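LPG0439 HIT-related domain-containing protein (PDB 5L0L) is of unknown function but carries a HIT-related domain, whose family often binds and hydrolyses nucleotides, in what is probably a membrane protein. Local coordinates at the interface of chains A and B. Coordinates in Å, arbitrary orientation; residue numbers count along the deposited sequence, not the author numbering. Chains: chain A/B, Uncharacterized protein.

The interface of chains A and B. Residues chain A 84, 87-88, 97, 99; chain B 73, 76-77, 80.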
loop_
_atom_site.group_PDB
_atom_site.type_symbol
_atom_site.label_atom_id
_atom_site.label_comp_id
_atom_site.label_asym_id
_atom_site.label_seq_id
_atom_site.Cartn_x
_atom_site.Cartn_y
_atom_site.Cartn_z
ATOM N N SER A 84 8.039 3.351 -3.508
ATOM C CA SER A 84 9.242 3.263 -2.665
ATOM C C SER A 84 10.052 4.556 -2.707
ATOM O O SER A 84 10.501 5.045 -1.657
ATOM C CB SER A 84 10.112 2.088 -3.102
ATOM O OG SER A 84 9.397 0.869 -2.939
ATOM N N THR A 87 8.142 7.413 -0.789
ATOM C CA THR A 87 8.219 7.330 0.672
ATOM C C THR A 87 9.346 8.196 1.285
ATOM O O THR A 87 9.194 8.718 2.395
ATOM C CB THR A 87 8.406 5.902 1.219
ATOM O OG1 THR A 87 9.687 5.387 0.816
ATOM C CG2 THR A 87 7.253 4.963 0.769
ATOM N N GLN A 88 10.442 8.371 0.538
ATOM C CA GLN A 88 11.576 9.139 1.036
ATOM C C GLN A 88 11.298 10.636 1.130
ATOM O O GLN A 88 11.897 11.313 1.973
ATOM C CB GLN A 88 12.835 8.830 0.219
ATOM C CG GLN A 88 13.178 7.320 0.231
ATOM C CD GLN A 88 13.276 6.748 1.629
ATOM O OE1 GLN A 88 14.209 7.074 2.384
ATOM N NE2 GLN A 88 12.292 5.929 2.017
ATOM N N VAL A 97 5.156 7.516 6.983
ATOM C CA VAL A 97 4.527 7.327 5.671
ATOM C C VAL A 97 3.500 6.208 5.766
ATOM O O VAL A 97 3.732 5.199 6.447
ATOM C CB VAL A 97 5.552 7.065 4.549
ATOM C CG1 VAL A 97 6.108 5.693 4.626
ATOM C CG2 VAL A 97 4.913 7.278 3.186
ATOM N N PHE A 99 0.512 4.218 2.955
ATOM C CA PHE A 99 -0.012 4.147 1.603
ATOM C C PHE A 99 -1.004 3.003 1.421
ATOM O O PHE A 99 -0.952 2.008 2.177
ATOM C CB PHE A 99 1.120 4.086 0.516
ATOM C CG PHE A 99 2.101 2.952 0.663
ATOM C CD1 PHE A 99 1.837 1.698 0.116
ATOM C CD2 PHE A 99 3.309 3.143 1.309
ATOM C CE1 PHE A 99 2.740 0.669 0.242
ATOM C CE2 PHE A 99 4.227 2.111 1.435
ATOM C CZ PHE A 99 3.932 0.876 0.908
ATOM N N VAL B 73 15.624 3.264 2.534
ATOM C CA VAL B 73 14.944 3.083 1.248
ATOM C C VAL B 73 15.079 1.639 0.725
ATOM O O VAL B 73 14.148 1.126 0.112
ATOM C CB VAL B 73 15.358 4.119 0.168
ATOM C CG1 VAL B 73 16.767 3.877 -0.387
ATOM C CG2 VAL B 73 14.337 4.153 -0.956
ATOM N N GLN B 76 12.463 -0.482 2.645
ATOM C CA GLN B 76 11.144 -0.179 2.057
ATOM C C GLN B 76 10.953 -0.756 0.651
ATOM O O GLN B 76 9.901 -1.321 0.334
ATOM C CB GLN B 76 10.918 1.319 2.032
ATOM C CG GLN B 76 9.581 1.781 1.451
ATOM C CD GLN B 76 8.437 1.480 2.387
ATOM O OE1 GLN B 76 8.264 2.141 3.413
ATOM N NE2 GLN B 76 7.657 0.493 2.052
ATOM N N ARG B 77 11.968 -0.597 -0.199
ATOM C CA ARG B 77 11.868 -1.076 -1.563
ATOM C C ARG B 77 11.728 -2.602 -1.644
ATOM O O ARG B 77 10.964 -3.108 -2.452
ATOM C CB ARG B 77 13.062 -0.597 -2.413
ATOM C CG ARG B 77 12.697 -0.647 -3.881
ATOM C CD ARG B 77 13.783 -1.216 -4.708
ATOM N NE ARG B 77 13.494 -1.059 -6.136
ATOM C CZ ARG B 77 14.419 -0.940 -7.072
ATOM N NH1 ARG B 77 14.041 -0.796 -8.345
ATOM N NH2 ARG B 77 15.709 -0.972 -6.745
ATOM N N ASN B 80 8.201 -3.583 -0.737
ATOM C CA ASN B 80 7.315 -3.333 -1.856
ATOM C C ASN B 80 7.536 -4.306 -3.015
ATOM O O ASN B 80 6.604 -4.591 -3.735
ATOM C CB ASN B 80 7.410 -1.862 -2.291
ATOM C CG ASN B 80 6.789 -0.919 -1.284
ATOM O OD1 ASN B 80 6.402 -1.297 -0.180
ATOM N ND2 ASN B 80 6.709 0.340 -1.650
HETATM O O HOH W 1 9.709 -1.330 -4.732
#
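A:Ser84, A:Thr87 and A:Gln88 have helical backbones in helix 73-92 of chain A and face B:Val73, B:Gln76, B:Arg77 and B:Asn80, equally helical in the same helix of chain B, while A:Phe99 is extended in strand 96-101 (phi/psi -153°/156°). The hydroxyl OG of A:Ser84 meets the amide ND2 of B:Asn80 at 3.0 Å, a hydrogen bond across the interface. Water 1 lies 2.9 Å from the same A:Ser84 OG and links it to the backbone O of B:Arg77. OG points beside the A:Ser84 backbone N, which turns it toward chain B. B:Gln76 is extended at its first torsion and then bends. Its CG packs near OG1 and CG2 of A:Thr87, and its amide NE2 comes in plane to the edge of the A:Phe99 ring, 3.8 Å from A:Phe99 CE2. The B:Asn80 amide is nearly perpendicular to that ring, at 84°. B:Asn80 OD1 lies 3.5 Å from A:Phe99 CZ. Within chain A, A:Thr87 OG1 donates a hydrogen bond to the A:Ser84 backbone O, 2.6 Å away. It accepts one from A:Gln88 NE2 and lies close to the plane of that amide. The second bond holds the A:Gln88 amide, whose stem crosses B:Val73 at about a right angle. A:Gln88 CG lies 3.6 Å from B:Val73 CG2. This mixed patch occurs twice in the two-fold interface of the HIT-related fragment. It probably helps hold a dimer, although the structure alone does not show this pairing in the full-length protein.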